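PDB 3NNR: transcriptional regulator, TetR family from Marinobacter aquaeolei, which probably binds DNA through an N-terminal helix-turn-helix, as a transcriptional regulator of the TetR family would. Local coordinates for residues L85-W93 with L157-F165. Sequence-based numbering, arbitrary orientation.
Sequences LESVFDGLW and LVITNWMAF
Ile159 drives into helix 78-94 as a knob, held by a hole made of Leu85, Val88, Phe89 and Leu92. Its beta-branched side chain suits the task because the two arms reach different walls. With CG1 set beside the backbone N (chi1 -67°), the CG2 methyl falls anti to N and lies over one face of the Phe89 ring, a CH-pi contact 4.2 Å from the centroid and 19° off the ring normal. Ile159 CG2 also meets Leu92 CD1 at 3.4 Å, while the extended other arm brings Ile159 CD1 to 4.0 Å from Leu85 CD2. The branched ends of Leu85 and Leu92 and the CG1 methyl of Val88 supply the hole's aliphatic sides, and the flat, buried Phe89 its broad wall. Farther round the same ring, Phe89 CE1 lies 3.8 Å from Trp162 CD1, the two aromatic planes nearly perpendicular at 87°. No hydrogen bond joins the segments; apolar packing carries this part of the core.

Around Trp93 and Met163, both partly exposed, the fit slackens. In one of two modelled conformers, selenomethionine Met163 has its SE at the indole edge, 4.2 Å from Trp93 CE3; methionine's long, unbranched chain can bend to get there.

The contact belongs to the all-helical C-terminal domain, which in TetR-family regulators typically serves ligand binding and dimerisation, probably here too. Helix 78-94 packs on the junction of helices 145-160 and 162-169; helix 186-194 covers Leu85, Phe89 and Ile159, and helix 49-67 reaches Leu92 through Tyr60.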
loop_
_atom_site.group_PDB
_atom_site.type_symbol
_atom_site.label_atom_id
_atom_site.label_comp_id
_atom_site.label_asym_id
_atom_site.label_seq_id
_atom_site.Cartn_x
_atom_site.Cartn_y
_atom_site.Cartn_z
ATOM N N LEU A 85 -17.577 -2.431 2.704
ATOM C CA LEU A 85 -16.462 -1.506 2.914
ATOM C C LEU A 85 -16.104 -1.370 4.386
ATOM O O LEU A 85 -14.979 -1.587 4.745
ATOM C CB LEU A 85 -16.739 -0.124 2.291
ATOM C CG LEU A 85 -16.710 -0.049 0.775
ATOM C CD1 LEU A 85 -17.138 1.329 0.327
ATOM C CD2 LEU A 85 -15.324 -0.374 0.267
ATOM N N GLU A 86 -17.067 -1.040 5.228
ATOM C CA GLU A 86 -16.792 -0.896 6.674
ATOM C C GLU A 86 -16.189 -2.139 7.345
ATOM O O GLU A 86 -15.246 -2.028 8.130
ATOM C CB GLU A 86 -18.050 -0.483 7.446
ATOM C CG GLU A 86 -18.417 1.005 7.256
ATOM C CD GLU A 86 -19.474 1.522 8.235
ATOM O OE1 GLU A 86 -19.653 0.953 9.335
ATOM O OE2 GLU A 86 -20.103 2.539 7.913
ATOM N N SER A 87 -16.742 -3.304 7.009
ATOM C CA SER A 87 -16.351 -4.570 7.616
ATOM C C SER A 87 -14.939 -4.973 7.248
ATOM O O SER A 87 -14.214 -5.470 8.093
ATOM C CB SER A 87 -17.368 -5.672 7.260
ATOM O OG SER A 87 -17.359 -6.011 5.886
ATOM N N VAL A 88 -14.565 -4.755 5.986
ATOM C CA VAL A 88 -13.206 -4.992 5.515
ATOM C C VAL A 88 -12.252 -3.992 6.212
ATOM O O VAL A 88 -11.200 -4.401 6.657
ATOM C CB VAL A 88 -13.095 -4.917 3.961
ATOM C CG1 VAL A 88 -11.676 -4.984 3.523
ATOM C CG2 VAL A 88 -13.864 -6.072 3.336
ATOM N N PHE A 89 -12.624 -2.710 6.313
ATOM C CA PHE A 89 -11.772 -1.737 7.033
ATOM C C PHE A 89 -11.604 -2.119 8.506
ATOM O O PHE A 89 -10.490 -2.049 9.011
ATOM C CB PHE A 89 -12.212 -0.268 6.878
ATOM C CG PHE A 89 -11.657 0.408 5.650
ATOM C CD1 PHE A 89 -10.343 0.860 5.632
ATOM C CD2 PHE A 89 -12.432 0.620 4.527
ATOM C CE1 PHE A 89 -9.813 1.491 4.489
ATOM C CE2 PHE A 89 -11.918 1.254 3.404
ATOM C CZ PHE A 89 -10.612 1.683 3.384
ATOM N N ASP A 90 -12.681 -2.535 9.167
ATOM C CA ASP A 90 -12.595 -3.035 10.555
ATOM C C ASP A 90 -11.653 -4.233 10.644
ATOM O O ASP A 90 -10.892 -4.339 11.594
ATOM C CB ASP A 90 -13.955 -3.476 11.090
ATOM C CG ASP A 90 -13.885 -3.948 12.552
ATOM O OD1 ASP A 90 -13.773 -3.052 13.429
ATOM O OD2 ASP A 90 -13.944 -5.193 12.812
ATOM N N GLY A 91 -11.707 -5.127 9.659
ATOM C CA GLY A 91 -10.808 -6.285 9.619
ATOM C C GLY A 91 -9.349 -5.871 9.548
ATOM O O GLY A 91 -8.522 -6.337 10.332
ATOM N N LEU A 92 -9.047 -4.984 8.603
ATOM C CA LEU A 92 -7.715 -4.446 8.432
ATOM C C LEU A 92 -7.166 -3.766 9.713
ATOM O O LEU A 92 -5.956 -3.823 9.962
ATOM C CB LEU A 92 -7.659 -3.485 7.240
ATOM C CG LEU A 92 -7.840 -4.090 5.836
ATOM C CD1 LEU A 92 -7.974 -2.944 4.835
ATOM C CD2 LEU A 92 -6.676 -4.959 5.443
ATOM N N TRP A 93 -8.039 -3.145 10.510
ATOM C CA TRP A 93 -7.613 -2.587 11.799
ATOM C C TRP A 93 -7.339 -3.717 12.782
ATOM O O TRP A 93 -6.282 -3.736 13.433
ATOM C CB TRP A 93 -8.635 -1.599 12.423
ATOM C CG TRP A 93 -8.244 -1.173 13.823
ATOM C CD1 TRP A 93 -8.713 -1.682 15.024
ATOM C CD2 TRP A 93 -7.262 -0.193 14.167
ATOM N NE1 TRP A 93 -8.085 -1.053 16.084
ATOM C CE2 TRP A 93 -7.193 -0.136 15.585
ATOM C CE3 TRP A 93 -6.429 0.634 13.418
ATOM C CZ2 TRP A 93 -6.315 0.737 16.265
ATOM C CZ3 TRP A 93 -5.547 1.515 14.093
ATOM C CH2 TRP A 93 -5.504 1.551 15.508
ATOM N N LEU A 157 -5.807 -2.002 -3.971
ATOM C CA LEU A 157 -4.582 -1.235 -3.739
ATOM C C LEU A 157 -4.818 -0.076 -2.755
ATOM O O LEU A 157 -4.000 0.170 -1.877
ATOM C CB LEU A 157 -4.000 -0.717 -5.077
ATOM C CG LEU A 157 -3.377 -1.744 -6.045
ATOM C CD1 LEU A 157 -3.097 -1.158 -7.443
ATOM C CD2 LEU A 157 -2.068 -2.285 -5.487
ATOM N N VAL A 158 -5.949 0.609 -2.898
ATOM C CA VAL A 158 -6.313 1.724 -2.020
ATOM C C VAL A 158 -6.677 1.251 -0.625
ATOM O O VAL A 158 -6.209 1.820 0.340
ATOM C CB VAL A 158 -7.469 2.577 -2.604
ATOM C CG1 VAL A 158 -8.123 3.461 -1.524
ATOM C CG2 VAL A 158 -6.950 3.412 -3.787
ATOM N N ILE A 159 -7.502 0.225 -0.524
ATOM C CA ILE A 159 -7.968 -0.251 0.782
ATOM C C ILE A 159 -6.832 -0.788 1.638
ATOM O O ILE A 159 -6.648 -0.362 2.759
ATOM C CB ILE A 159 -9.066 -1.314 0.663
ATOM C CG1 ILE A 159 -10.337 -0.695 0.086
ATOM C CG2 ILE A 159 -9.435 -1.824 2.022
ATOM C CD1 ILE A 159 -11.504 -1.668 -0.078
ATOM N N THR A 160 -6.034 -1.666 1.071
ATOM C CA THR A 160 -4.953 -2.316 1.815
ATOM C C THR A 160 -3.765 -1.434 2.120
ATOM O O THR A 160 -2.944 -1.844 2.911
ATOM C CB THR A 160 -4.478 -3.592 1.114
ATOM O OG1 THR A 160 -3.906 -3.278 -0.157
ATOM C CG2 THR A 160 -5.637 -4.516 0.943
ATOM N N ASN A 161 -3.661 -0.254 1.510
ATOM C CA ASN A 161 -2.594 0.694 1.807
ATOM C C ASN A 161 -3.055 1.922 2.624
ATOM O O ASN A 161 -2.265 2.873 2.812
ATOM C CB ASN A 161 -1.977 1.209 0.474
ATOM C CG ASN A 161 -0.509 1.697 0.618
ATOM O OD1 ASN A 161 0.277 1.116 1.385
ATOM N ND2 ASN A 161 -0.131 2.751 -0.156
ATOM N N TRP A 162 -4.298 1.929 3.119
ATOM C CA TRP A 162 -4.827 3.102 3.834
ATOM C C TRP A 162 -4.198 3.266 5.222
ATOM O O TRP A 162 -3.812 4.377 5.563
ATOM C CB TRP A 162 -6.355 3.037 3.927
ATOM C CG TRP A 162 -6.942 4.277 4.531
ATOM C CD1 TRP A 162 -7.615 4.373 5.704
ATOM C CD2 TRP A 162 -6.852 5.602 4.007
ATOM N NE1 TRP A 162 -7.982 5.680 5.936
ATOM C CE2 TRP A 162 -7.515 6.455 4.914
ATOM C CE3 TRP A 162 -6.273 6.157 2.846
ATOM C CZ2 TRP A 162 -7.627 7.841 4.703
ATOM C CZ3 TRP A 162 -6.364 7.513 2.646
ATOM C CH2 TRP A 162 -7.058 8.349 3.560
HETATM N N MSE A 163 -4.167 2.180 6.011
HETATM C CA MSE A 163 -3.550 2.161 7.348
HETATM C C MSE A 163 -2.137 2.796 7.174
HETATM O O MSE A 163 -1.837 3.881 7.734
HETATM C CB MSE A 163 -3.471 0.695 7.890
HETATM C CG MSE A 163 -4.069 0.412 9.303
HETATM SE SE MSE A 163 -6.000 0.502 9.249
HETATM C CE MSE A 163 -6.196 2.409 9.275
ATOM N N ALA A 164 -1.314 2.150 6.338
ATOM C CA ALA A 164 0.063 2.597 6.045
ATOM C C ALA A 164 0.199 4.073 5.717
ATOM O O ALA A 164 1.170 4.713 6.148
ATOM C CB ALA A 164 0.698 1.715 4.925
ATOM N N PHE A 165 -0.759 4.629 4.977
ATOM C CA PHE A 165 -0.754 6.093 4.686
ATOM C C PHE A 165 -1.001 6.941 5.936
ATOM O O PHE A 165 -0.402 8.012 6.087
ATOM C CB PHE A 165 -1.776 6.491 3.603
ATOM C CG PHE A 165 -1.929 8.009 3.413
ATOM C CD1 PHE A 165 -0.917 8.761 2.858
ATOM C CD2 PHE A 165 -3.087 8.673 3.824
ATOM C CE1 PHE A 165 -1.047 10.181 2.680
ATOM C CE2 PHE A 165 -3.243 10.078 3.650
ATOM C CZ PHE A 165 -2.209 10.834 3.076
#